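Local structure of xylulose kinase (Bifidobacterium adolescentis ATCC 15703, 3I8B) at residues 286-291 against 425-430; 296-301 against 325-330; 358-363 against 399-404; 410-415 against 497-502; 449-454 against 489-494. The protein probably phosphorylates D-xylulose to D-xylulose 5-phosphate at the expense of ATP, as a member of the FGGY family of sugar kinases. All blocks are in the same frame, centred on the assembly; numbering follows the deposited sequence.

Contact 1 (286-291 against 425-430); sequences VGDVSI and ITRILL
Asp288 and Arg427 meet on one side of a parallel strand pair, where the arginine takes the carboxylate side-on with two nitrogens. The bond from Arg427 NE to Asp288 OD1 measures 2.9 Å and that from Arg427 NH2 to Asp288 OD2 2.8 Å, so each oxygen has its own donor. Both oxygens lie almost in the guanidinium plane, yet both nitrogens stand above the carboxylate plane; the two flat groups are turned 60° against each other and the salt bridge is far from coplanar. A bend at chi3 (74°) brings NE round to the aspartate. Over the centre of the guanidinium sits Leu429 CD1, 3.7 Å above its plane.

On the face of Val289, Ile291 and Ile428 the contacts across the pair are apolar. The Val289 side chain, its CG1 placed between its own backbone N and carbonyl carbon (chi1 69°), crosses that of Ile425 obliquely, with Val289 CG1 3.5 Å from Ile425 CG2. Ile291 and Ile428 instead lie side by side and point the same way, with Ile291 CD1 and Ile428 CG2 3.7 Å apart. Leu415 of helix 396-420 packs on both of them.

Between the two layers run the backbone bonds Val289 N to Arg427 O, Leu429 N to Val289 O and Ile291 N to Leu429 O, which join two central strands of the actin-like ATPase fold in the C-terminal domain. Asp288 OD2 also accepts the backbone N-H of Ala285. Three N-H groups therefore grip a buried carboxylate, which would probably favour its ionised form and pair the charge of Arg427 at the start of the strand.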
# COMPACT_ATOMS: atom_id res chain seq x y z
N VAL A 286 14.20 8.54 3.39
CA VAL A 286 14.90 7.32 3.79
C VAL A 286 15.20 7.30 5.29
O VAL A 286 15.83 8.23 5.82
CB VAL A 286 16.20 7.16 2.99
CG1 VAL A 286 17.04 6.01 3.54
CG2 VAL A 286 15.89 6.94 1.51
N GLY A 287 14.75 6.26 5.98
CA GLY A 287 14.96 6.15 7.42
C GLY A 287 13.71 6.38 8.25
O GLY A 287 13.65 6.02 9.43
N ASP A 288 12.71 7.00 7.63
CA ASP A 288 11.42 7.22 8.25
C ASP A 288 10.57 5.96 8.12
O ASP A 288 10.59 5.29 7.08
CB ASP A 288 10.68 8.38 7.58
CG ASP A 288 11.30 9.75 7.89
OD1 ASP A 288 12.05 9.87 8.87
OD2 ASP A 288 11.01 10.70 7.14
N VAL A 289 9.82 5.64 9.16
CA VAL A 289 8.76 4.66 9.04
C VAL A 289 7.47 5.29 9.52
O VAL A 289 7.48 6.16 10.40
CB VAL A 289 9.06 3.39 9.85
CG1 VAL A 289 9.00 3.69 11.34
CG2 VAL A 289 8.07 2.29 9.47
N SER A 290 6.36 4.88 8.92
CA SER A 290 5.06 5.29 9.39
C SER A 290 4.34 4.05 9.89
O SER A 290 4.44 2.98 9.28
CB SER A 290 4.25 5.94 8.27
OG SER A 290 3.83 4.97 7.32
N ILE A 291 3.62 4.20 10.99
CA ILE A 291 2.74 3.15 11.47
C ILE A 291 1.31 3.63 11.35
O ILE A 291 0.88 4.56 12.04
CB ILE A 291 3.03 2.81 12.94
CG1 ILE A 291 4.38 2.09 13.05
CG2 ILE A 291 1.90 1.96 13.51
CD1 ILE A 291 5.02 2.21 14.40
N ILE A 425 15.85 2.50 10.50
CA ILE A 425 14.68 3.29 10.87
C ILE A 425 15.07 4.24 12.00
O ILE A 425 15.39 3.79 13.10
CB ILE A 425 13.52 2.40 11.32
CG1 ILE A 425 12.96 1.62 10.13
CG2 ILE A 425 12.42 3.24 11.96
CD1 ILE A 425 11.85 0.66 10.50
N THR A 426 15.03 5.55 11.73
CA THR A 426 15.55 6.54 12.66
C THR A 426 14.50 7.56 13.14
O THR A 426 14.78 8.40 13.99
CB THR A 426 16.77 7.28 12.06
OG1 THR A 426 16.43 7.82 10.78
CG2 THR A 426 17.95 6.33 11.92
N ARG A 427 13.30 7.46 12.60
CA ARG A 427 12.19 8.29 13.04
C ARG A 427 10.87 7.57 12.76
O ARG A 427 10.72 6.93 11.72
CB ARG A 427 12.21 9.64 12.32
CG ARG A 427 11.14 10.62 12.76
CD ARG A 427 11.35 11.97 12.07
NE ARG A 427 10.98 11.91 10.66
CZ ARG A 427 10.01 12.65 10.11
NH1 ARG A 427 9.34 13.53 10.85
NH2 ARG A 427 9.74 12.52 8.82
N ILE A 428 9.93 7.69 13.69
CA ILE A 428 8.64 7.00 13.61
C ILE A 428 7.49 8.00 13.54
O ILE A 428 7.40 8.90 14.38
CB ILE A 428 8.38 6.15 14.87
CG1 ILE A 428 9.58 5.25 15.18
CG2 ILE A 428 7.09 5.32 14.71
CD1 ILE A 428 9.42 4.46 16.47
N LEU A 429 6.62 7.84 12.54
CA LEU A 429 5.40 8.62 12.47
C LEU A 429 4.23 7.69 12.78
O LEU A 429 4.21 6.56 12.32
CB LEU A 429 5.21 9.23 11.08
CG LEU A 429 6.14 10.39 10.71
CD1 LEU A 429 7.57 9.93 10.66
CD2 LEU A 429 5.72 11.01 9.38
N LEU A 430 3.29 8.17 13.58
CA LEU A 430 2.14 7.38 13.96
C LEU A 430 0.87 8.04 13.46
O LEU A 430 0.55 9.17 13.85
CB LEU A 430 2.08 7.22 15.48
CG LEU A 430 0.84 6.51 16.02
CD1 LEU A 430 0.81 5.04 15.57
CD2 LEU A 430 0.77 6.61 17.55

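Contact 2 (296-301 against 325-330); sequences SGVAAA and LPLACT
Gly297 and Thr330 pair through both of their backbone N-H and C=O groups, with Gly297 N to Thr330 O and Thr330 N to Gly297 O each 2.9 Å. Ala299 and Ala328 repeat the two-bond pattern, and Ala301 N adds a longer bond of 3.2 Å to Pro326 O. Val298 with Cys329 and Ala300 with Leu327 are the non-hydrogen-bonded pairs between.

The two antiparallel strands belong to the actin-like core of the C-terminal domain, in which 324-330, 297-301 and 288-293 are successive neighbours. The Leu327 side chain is about 7 Å from that of Asp274, the probable proton acceptor, and that of Leu325 about 5 Å from that of Gln74, a predicted substrate-binding residue.

Apolar packing divides between the faces. On the one carrying Val298 and Ala300, Leu327 CG is anti to the backbone N (chi1 -171°), and Leu327 CD1 lies 3.5 Å from Ala300 CB and 3.7 Å from Val298 CG1. On the opposite face Ala299 CB and Ala328 CB are 4.2 Å apart.

Among the polar side chains, Thr330 has its OG1 3.2 Å from Gly297 CA, where a side chain on the glycine would collide with it, and hydrogen-bonded to Gln411 NE2 of helix 396-420.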
# COMPACT_ATOMS: atom_id res chain seq x y z
N SER A 296 -6.51 -2.98 11.69
CA SER A 296 -5.28 -3.65 11.30
C SER A 296 -4.18 -2.61 11.17
O SER A 296 -4.45 -1.41 11.17
CB SER A 296 -5.46 -4.41 9.99
OG SER A 296 -5.36 -3.53 8.88
N GLY A 297 -2.94 -3.06 11.05
CA GLY A 297 -1.81 -2.15 10.98
C GLY A 297 -1.00 -2.23 9.69
O GLY A 297 -0.98 -3.27 9.02
N VAL A 298 -0.35 -1.12 9.35
CA VAL A 298 0.60 -1.06 8.25
C VAL A 298 1.84 -0.28 8.68
O VAL A 298 1.75 0.92 8.96
CB VAL A 298 0.01 -0.34 7.02
CG1 VAL A 298 1.07 -0.21 5.94
CG2 VAL A 298 -1.19 -1.09 6.49
N ALA A 299 2.97 -0.96 8.76
CA ALA A 299 4.26 -0.31 8.99
C ALA A 299 5.04 -0.19 7.68
O ALA A 299 5.43 -1.20 7.08
CB ALA A 299 5.07 -1.09 10.02
N ALA A 300 5.25 1.04 7.22
CA ALA A 300 5.93 1.27 5.95
C ALA A 300 7.13 2.17 6.18
O ALA A 300 7.01 3.28 6.73
CB ALA A 300 4.97 1.91 4.96
N ALA A 301 8.30 1.69 5.79
CA ALA A 301 9.53 2.47 5.95
C ALA A 301 10.09 2.78 4.58
O ALA A 301 9.90 2.01 3.62
CB ALA A 301 10.55 1.69 6.79
N LEU A 325 10.13 0.84 -0.42
CA LEU A 325 9.07 0.85 0.59
C LEU A 325 8.79 -0.56 1.15
O LEU A 325 7.78 -1.20 0.80
CB LEU A 325 7.79 1.44 -0.01
CG LEU A 325 6.67 1.80 0.97
CD1 LEU A 325 6.99 3.13 1.62
CD2 LEU A 325 5.33 1.87 0.27
N PRO A 326 9.68 -1.06 2.01
CA PRO A 326 9.35 -2.28 2.75
C PRO A 326 8.06 -2.05 3.52
O PRO A 326 7.97 -1.09 4.28
CB PRO A 326 10.53 -2.43 3.73
CG PRO A 326 11.19 -1.05 3.75
CD PRO A 326 11.05 -0.60 2.32
N LEU A 327 7.08 -2.92 3.33
CA LEU A 327 5.76 -2.69 3.88
C LEU A 327 5.28 -3.90 4.67
O LEU A 327 5.19 -5.00 4.13
CB LEU A 327 4.77 -2.38 2.76
CG LEU A 327 3.41 -1.92 3.28
CD1 LEU A 327 3.23 -0.45 2.98
CD2 LEU A 327 2.31 -2.74 2.60
N ALA A 328 4.96 -3.69 5.94
CA ALA A 328 4.60 -4.76 6.85
C ALA A 328 3.17 -4.63 7.32
O ALA A 328 2.85 -3.76 8.14
CB ALA A 328 5.54 -4.77 8.05
N CYS A 329 2.30 -5.50 6.82
CA CYS A 329 0.91 -5.51 7.27
C CYS A 329 0.70 -6.42 8.48
O CYS A 329 1.23 -7.52 8.52
CB CYS A 329 -0.03 -5.95 6.14
SG CYS A 329 0.05 -4.88 4.70
N THR A 330 -0.05 -5.93 9.46
CA THR A 330 -0.44 -6.74 10.60
C THR A 330 -1.96 -6.88 10.62
O THR A 330 -2.69 -5.89 10.52
CB THR A 330 0.08 -6.12 11.92
OG1 THR A 330 -0.16 -4.70 11.92
CG2 THR A 330 1.58 -6.38 12.09

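Contact 3 (358-363 against 399-404); sequences SKPGAN and LARAFV
The Arg401 guanidinium lays one face on the peptide link between Lys359 and Pro360. Lys359 C sits 3.7 Å above the plane, over its centre, and Pro360 N is 3.3 Å from Arg401 NH2, a van der Waals contact with no hydrogen to share. The N-H groups find partners elsewhere: NE forms a salt bridge with Glu405 OE2, and NH1 a hydrogen bond with Ala355 O.

Arg401 CG is anti to its backbone N, and a bend at chi2 (65°) turns CD. Nearer the helix, Arg401 CB touches Ser358 CB at 3.5 Å, and Arg401 CG lies 3.6 Å from Lys359 O. Beside it Ala362 CB comes within 4.3 Å of Ala402 CB.

The loop holds a type II beta turn from Lys359 to Ala362, closed by Ala362 N to Lys359 O, 2.7 Å, with Gly361 at its third position on a positive phi (106°). The contact joins the loop after helix 348-357 to helix 396-420. An alanine at Arg401 would probably leave Glu405 without its charged mate and open a gap beneath the Lys359-Pro360 peptide.

Glu405 OE2 also accepts Gly361 N, so one carboxylate oxygen ties both the arginine and the turn resting on it, and is likely to offset the guanidinium charge.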
# COMPACT_ATOMS: atom_id res chain seq x y z
N SER A 358 -1.29 -0.89 36.07
CA SER A 358 -0.27 -1.93 36.06
C SER A 358 1.15 -1.34 36.02
O SER A 358 1.37 -0.21 36.44
CB SER A 358 -0.48 -2.86 34.86
OG SER A 358 0.35 -4.00 34.91
N LYS A 359 2.08 -2.13 35.49
CA LYS A 359 3.48 -1.71 35.34
C LYS A 359 4.03 -2.19 33.99
O LYS A 359 3.50 -3.14 33.40
CB LYS A 359 4.32 -2.30 36.47
CG LYS A 359 3.91 -1.86 37.85
CD LYS A 359 4.62 -2.71 38.90
CE LYS A 359 6.12 -2.79 38.64
NZ LYS A 359 6.83 -1.51 38.94
N PRO A 360 5.10 -1.55 33.50
CA PRO A 360 5.71 -1.99 32.24
C PRO A 360 6.11 -3.46 32.32
O PRO A 360 6.93 -3.83 33.17
CB PRO A 360 6.96 -1.11 32.13
CG PRO A 360 6.62 0.12 32.90
CD PRO A 360 5.77 -0.36 34.05
N GLY A 361 5.55 -4.28 31.44
CA GLY A 361 5.80 -5.71 31.49
C GLY A 361 4.60 -6.45 32.03
O GLY A 361 4.52 -7.68 31.96
N ALA A 362 3.65 -5.68 32.57
CA ALA A 362 2.40 -6.25 33.09
C ALA A 362 2.69 -7.33 34.12
O ALA A 362 2.02 -8.36 34.17
CB ALA A 362 1.55 -6.80 31.94
N ASN A 363 3.70 -7.09 34.95
CA ASN A 363 4.08 -8.05 35.97
C ASN A 363 4.22 -9.47 35.43
O ASN A 363 3.86 -10.43 36.11
CB ASN A 363 3.08 -8.00 37.13
CG ASN A 363 3.22 -6.74 37.96
OD1 ASN A 363 4.19 -6.59 38.72
ND2 ASN A 363 2.27 -5.81 37.81
N LEU A 399 -3.68 -7.93 32.80
CA LEU A 399 -4.18 -8.38 31.51
C LEU A 399 -4.41 -7.18 30.59
O LEU A 399 -4.01 -7.20 29.42
CB LEU A 399 -5.48 -9.17 31.66
CG LEU A 399 -5.40 -10.62 32.16
CD1 LEU A 399 -6.78 -11.16 32.40
CD2 LEU A 399 -4.65 -11.54 31.21
N ALA A 400 -5.09 -6.17 31.11
CA ALA A 400 -5.33 -4.94 30.36
C ALA A 400 -4.02 -4.42 29.78
O ALA A 400 -3.91 -4.16 28.59
CB ALA A 400 -5.96 -3.88 31.26
N ARG A 401 -3.02 -4.30 30.64
CA ARG A 401 -1.71 -3.80 30.24
C ARG A 401 -1.06 -4.72 29.19
O ARG A 401 -0.36 -4.24 28.30
CB ARG A 401 -0.81 -3.65 31.47
CG ARG A 401 0.59 -3.13 31.20
CD ARG A 401 0.56 -1.70 30.66
NE ARG A 401 1.89 -1.10 30.64
CZ ARG A 401 2.27 -0.10 31.43
NH1 ARG A 401 1.43 0.42 32.31
NH2 ARG A 401 3.51 0.38 31.34
N ALA A 402 -1.29 -6.03 29.31
CA ALA A 402 -0.76 -7.00 28.34
C ALA A 402 -1.40 -6.86 26.96
O ALA A 402 -0.75 -7.08 25.94
CB ALA A 402 -0.91 -8.44 28.88
N PHE A 403 -2.69 -6.51 26.93
CA PHE A 403 -3.37 -6.24 25.67
C PHE A 403 -2.73 -5.04 24.96
O PHE A 403 -2.43 -5.08 23.76
CB PHE A 403 -4.85 -5.94 25.91
CG PHE A 403 -5.73 -7.16 25.95
CD1 PHE A 403 -6.06 -7.84 24.79
CD2 PHE A 403 -6.26 -7.60 27.15
CE1 PHE A 403 -6.88 -8.95 24.82
CE2 PHE A 403 -7.09 -8.71 27.19
CZ PHE A 403 -7.40 -9.38 26.03
N VAL A 404 -2.51 -3.95 25.70
CA VAL A 404 -1.89 -2.75 25.12
C VAL A 404 -0.42 -2.99 24.73
O VAL A 404 0.03 -2.60 23.64
CB VAL A 404 -1.97 -1.56 26.09
CG1 VAL A 404 -1.28 -0.34 25.48
CG2 VAL A 404 -3.42 -1.24 26.42

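Contact 4 (410-415 against 497-502); sequences SQRDCL and AVYEAY
Tyr499 turns one ring face to the aliphatic part of Arg412, the central touch between helices 396-420 and 496-506, whose short segments cross at -85° with axes 10.3 Å apart. The contact seats the C-terminal helix across the long helix that flanks the sheet of the C-terminal domain. Arg412 CG stands over the centre of the ring, 3.5 Å from the centroid, which makes a CH-pi contact. Beyond it the guanidinium turns a face to the rim atom Tyr499 CD2, the two planes 22° apart, with Arg412 NH1 4.0 Å from Tyr499 CD2.

At the far end of the same ring, Tyr499 OH donates to Asp413 OD1 at 2.8 Å; the oxygen lies at the ring edge and is met on its anti side, 27° out of the carboxylate plane. Tyr502, one helical turn on, sets its hydroxyl against the neighbouring turn of the long helix, with Tyr502 OH 3.5 Å from Ser410 CB. Asp413 OD2 lies at the edge of this second ring, 3.9 Å from Tyr502 CE1. Both tyrosines have CG anti to the backbone N, which carries CG out toward 410-415.

In the second shell, Arg412 is fixed by salt bridges from NH1 to Glu416 and from NH2 to Glu496, and by a hydrogen bond from NE to Ile447 O. Asp413 OD2 is held by a salt bridge to Arg506 NE. A further link runs through a water in the plane of the Tyr502 ring, which donates to Asp413 OD2 at 2.6 Å and is hydrogen-bonded to Tyr502 OH at 2.7 Å.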
# COMPACT_ATOMS: atom_id res chain seq x y z
N SER A 410 3.97 -5.88 18.79
CA SER A 410 3.85 -6.40 17.44
C SER A 410 4.38 -5.36 16.44
O SER A 410 5.14 -5.69 15.54
CB SER A 410 2.40 -6.74 17.11
OG SER A 410 2.24 -7.03 15.73
N GLN A 411 3.96 -4.11 16.62
CA GLN A 411 4.43 -3.04 15.74
C GLN A 411 5.95 -2.87 15.86
O GLN A 411 6.65 -2.65 14.87
CB GLN A 411 3.70 -1.73 16.02
CG GLN A 411 2.21 -1.75 15.68
CD GLN A 411 1.92 -2.30 14.29
OE1 GLN A 411 2.68 -2.07 13.35
NE2 GLN A 411 0.82 -3.02 14.15
N ARG A 412 6.48 -3.00 17.08
CA ARG A 412 7.93 -2.98 17.25
C ARG A 412 8.56 -4.14 16.51
O ARG A 412 9.57 -3.97 15.83
CB ARG A 412 8.34 -3.06 18.71
CG ARG A 412 9.78 -3.50 18.89
CD ARG A 412 10.76 -2.39 18.55
NE ARG A 412 11.10 -1.70 19.78
CZ ARG A 412 12.27 -1.79 20.40
NH1 ARG A 412 13.25 -2.51 19.87
NH2 ARG A 412 12.47 -1.14 21.53
N ASP A 413 7.99 -5.33 16.67
CA ASP A 413 8.46 -6.51 15.97
C ASP A 413 8.57 -6.22 14.48
O ASP A 413 9.53 -6.61 13.84
CB ASP A 413 7.51 -7.70 16.20
CG ASP A 413 8.24 -9.03 16.24
OD1 ASP A 413 9.48 -9.02 16.38
OD2 ASP A 413 7.59 -10.09 16.14
N CYS A 414 7.59 -5.51 13.93
CA CYS A 414 7.66 -5.11 12.52
C CYS A 414 8.86 -4.21 12.24
O CYS A 414 9.56 -4.39 11.25
CB CYS A 414 6.36 -4.43 12.11
SG CYS A 414 4.98 -5.59 11.90
N LEU A 415 9.09 -3.22 13.10
CA LEU A 415 10.23 -2.33 12.92
C LEU A 415 11.55 -3.13 12.92
O LEU A 415 12.44 -2.88 12.10
CB LEU A 415 10.24 -1.25 14.00
CG LEU A 415 9.42 0.02 13.78
CD1 LEU A 415 8.06 -0.26 13.16
CD2 LEU A 415 9.28 0.80 15.10
N ALA A 497 12.87 -4.40 28.15
CA ALA A 497 12.45 -5.69 28.69
C ALA A 497 11.03 -6.08 28.27
O ALA A 497 10.71 -7.27 28.15
CB ALA A 497 12.58 -5.70 30.20
N VAL A 498 10.18 -5.09 28.01
CA VAL A 498 8.84 -5.38 27.52
C VAL A 498 8.91 -6.12 26.19
O VAL A 498 8.43 -7.24 26.07
CB VAL A 498 7.98 -4.10 27.38
CG1 VAL A 498 6.59 -4.43 26.84
CG2 VAL A 498 7.86 -3.39 28.73
N TYR A 499 9.53 -5.52 25.19
CA TYR A 499 9.68 -6.18 23.90
C TYR A 499 10.54 -7.44 23.95
O TYR A 499 10.30 -8.39 23.21
CB TYR A 499 10.22 -5.20 22.85
CG TYR A 499 10.52 -5.86 21.53
CD1 TYR A 499 9.49 -6.33 20.71
CD2 TYR A 499 11.83 -6.02 21.09
CE1 TYR A 499 9.78 -6.94 19.49
CE2 TYR A 499 12.11 -6.62 19.89
CZ TYR A 499 11.09 -7.08 19.09
OH TYR A 499 11.39 -7.67 17.89
N GLU A 500 11.56 -7.46 24.81
CA GLU A 500 12.40 -8.65 24.94
C GLU A 500 11.59 -9.87 25.41
O GLU A 500 11.81 -10.98 24.93
CB GLU A 500 13.62 -8.39 25.83
CG GLU A 500 14.65 -7.45 25.17
CD GLU A 500 15.83 -7.09 26.08
OE1 GLU A 500 15.65 -7.09 27.32
OE2 GLU A 500 16.93 -6.81 25.55
N ALA A 501 10.66 -9.64 26.33
CA ALA A 501 9.75 -10.68 26.79
C ALA A 501 8.79 -11.12 25.68
O ALA A 501 8.52 -12.30 25.51
CB ALA A 501 8.96 -10.20 28.00
N TYR A 502 8.28 -10.14 24.93
CA TYR A 502 7.38 -10.41 23.82
C TYR A 502 8.08 -11.27 22.79
O TYR A 502 7.51 -12.23 22.28
CB TYR A 502 6.94 -9.08 23.18
CG TYR A 502 6.06 -9.24 21.96
CD1 TYR A 502 6.61 -9.36 20.69
CD2 TYR A 502 4.67 -9.27 22.08
CE1 TYR A 502 5.80 -9.50 19.57
CE2 TYR A 502 3.85 -9.41 20.97
CZ TYR A 502 4.42 -9.53 19.72
OH TYR A 502 3.61 -9.67 18.61
O HOH W 1 5.02 -10.13 16.30

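Contact 5 (449-454 against 489-494); sequences GMDVTR and VETGEP
Arg454 and Glu490 are brought together by a bend in each chain: chi2 of Glu490 (-73°) folds CD round, and chi3 of Arg454 (-60°) turns NE toward it. The result is a salt bridge in which Arg454 NE donates to Glu490 OE2 at 2.8 Å. A weak second bond runs from Arg454 NH2 to Glu490 OE2 at 3.3 Å. The oxygen sits near the guanidinium plane, and the two flat groups are 36° apart. The exact position of OE2 is doubtful, because it stands too close to another atom in the model, so these lengths deserve caution. Arg441 places a like charge beside Arg454, which the glutamate would probably help to offset. An alanine in place of Arg454 would probably cost Glu490 this partner and leave its carboxylate less fixed in its rotation.

Beneath this pair the backbones form a short antiparallel bridge. Val452 N to Glu490 O is 2.9 Å and Glu490 N to Val452 O 2.8 Å, so the two residues are a hydrogen-bonded pair, followed by the non-hydrogen-bonded pair of Thr453 and Val489. Here strand 486-490, outermost in the sheet of the C-terminal domain, adds itself to strand 452-455, whose other neighbour is 427-431.

Beyond the bridge the contact becomes looser. Asp451 and Thr491 lie side by side, pointing the same way, with Asp451 OD1 3.5 Å from Thr491 CG2. A water 2.9 Å from Asp451 OD1 accepts the N-H of Gly492 at 3.0 Å, spanning the segments where they part at Gly492, before Gly449 and Pro494 draw together again.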
# COMPACT_ATOMS: atom_id res chain seq x y z
N GLY A 449 10.64 2.32 21.39
CA GLY A 449 12.04 2.57 21.67
C GLY A 449 12.58 3.89 21.16
O GLY A 449 13.79 4.07 21.10
N MSE A 450 11.67 4.81 20.81
CA MSE A 450 12.02 6.13 20.26
C MSE A 450 10.88 7.11 20.46
O MSE A 450 9.78 6.72 20.81
CB MSE A 450 12.23 6.06 18.75
CG MSE A 450 13.47 5.39 18.28
SE MSE A 450 13.56 5.54 16.31
CE MSE A 450 15.40 4.91 16.14
N ASP A 451 11.16 8.37 20.18
CA ASP A 451 10.13 9.39 20.00
C ASP A 451 9.13 8.92 18.95
O ASP A 451 9.49 8.26 17.98
CB ASP A 451 10.76 10.69 19.52
CG ASP A 451 11.50 11.43 20.63
OD1 ASP A 451 11.65 10.87 21.73
OD2 ASP A 451 11.91 12.58 20.38
N VAL A 452 7.86 9.27 19.16
CA VAL A 452 6.82 8.95 18.20
C VAL A 452 6.13 10.24 17.80
O VAL A 452 5.41 10.85 18.60
CB VAL A 452 5.79 7.97 18.77
CG1 VAL A 452 4.75 7.61 17.70
CG2 VAL A 452 6.48 6.72 19.26
N THR A 453 6.36 10.65 16.55
CA THR A 453 5.74 11.83 16.00
C THR A 453 4.31 11.56 15.53
O THR A 453 4.04 10.55 14.87
CB THR A 453 6.57 12.39 14.82
OG1 THR A 453 7.83 12.87 15.31
CG2 THR A 453 5.83 13.51 14.12
N ARG A 454 3.40 12.47 15.88
CA ARG A 454 2.01 12.37 15.43
C ARG A 454 1.67 13.50 14.47
O ARG A 454 1.35 14.61 14.89
CB ARG A 454 1.05 12.39 16.62
CG ARG A 454 1.00 11.09 17.41
CD ARG A 454 -0.09 11.13 18.46
NE ARG A 454 0.12 12.22 19.40
CZ ARG A 454 -0.62 13.32 19.44
NH1 ARG A 454 -1.64 13.47 18.61
NH2 ARG A 454 -0.35 14.27 20.33
N VAL A 489 4.57 15.23 19.60
CA VAL A 489 5.62 14.22 19.65
C VAL A 489 5.57 13.53 21.02
O VAL A 489 5.66 14.19 22.06
CB VAL A 489 7.02 14.84 19.45
CG1 VAL A 489 8.08 13.76 19.46
CG2 VAL A 489 7.08 15.66 18.15
N GLU A 490 5.39 12.21 21.03
CA GLU A 490 5.38 11.45 22.28
C GLU A 490 6.78 10.98 22.65
O GLU A 490 7.48 10.34 21.86
CB GLU A 490 4.43 10.25 22.20
CG GLU A 490 3.07 10.55 21.60
CD GLU A 490 2.17 11.36 22.51
OE1 GLU A 490 2.43 11.43 23.73
OE2 GLU A 490 1.17 11.92 22.01
N THR A 491 7.19 11.29 23.87
CA THR A 491 8.48 10.86 24.35
C THR A 491 8.29 10.02 25.59
O THR A 491 7.33 10.21 26.33
CB THR A 491 9.40 12.06 24.67
OG1 THR A 491 8.87 12.77 25.79
CG2 THR A 491 9.49 13.00 23.47
N GLY A 492 9.20 9.09 25.82
CA GLY A 492 9.12 8.23 26.98
C GLY A 492 10.36 7.38 27.07
O GLY A 492 10.87 6.91 26.06
N GLU A 493 10.86 7.20 28.29
CA GLU A 493 12.03 6.35 28.48
C GLU A 493 11.78 4.96 27.93
O GLU A 493 10.73 4.36 28.16
CB GLU A 493 12.42 6.29 29.96
CG GLU A 493 13.07 7.57 30.46
CD GLU A 493 14.25 7.99 29.60
OE1 GLU A 493 15.24 7.22 29.53
OE2 GLU A 493 14.19 9.09 28.99
N PRO A 494 12.75 4.45 27.15
CA PRO A 494 12.69 3.09 26.61
C PRO A 494 12.66 2.02 27.70
O PRO A 494 13.40 2.11 28.68
CB PRO A 494 14.00 2.99 25.82
CG PRO A 494 14.33 4.41 25.46
CD PRO A 494 13.88 5.22 26.63
O HOH W 2 11.58 9.08 23.98

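From the N terminus, 286-291 opens a wide loop that contact 1 closes at 425-430, and contacts 2 and 3 both nest inside it. Contact 2 closes first, a short loop back onto the strand that follows 286-291; contact 3 then joins a surface loop to helix 396-420. Contact 4 starts on that same helix before contact 1 closes and ends at the C-terminal helix, so contacts 1 and 4 cross along the chain. Contact 5 nests within contact 4. Contacts 1, 2 and 5 share one sheet, through Ser290 with Ala300 and Leu430 with Thr453, while contact 4 reaches that sheet through Thr330 with Gln411 and Leu415 against Ile428.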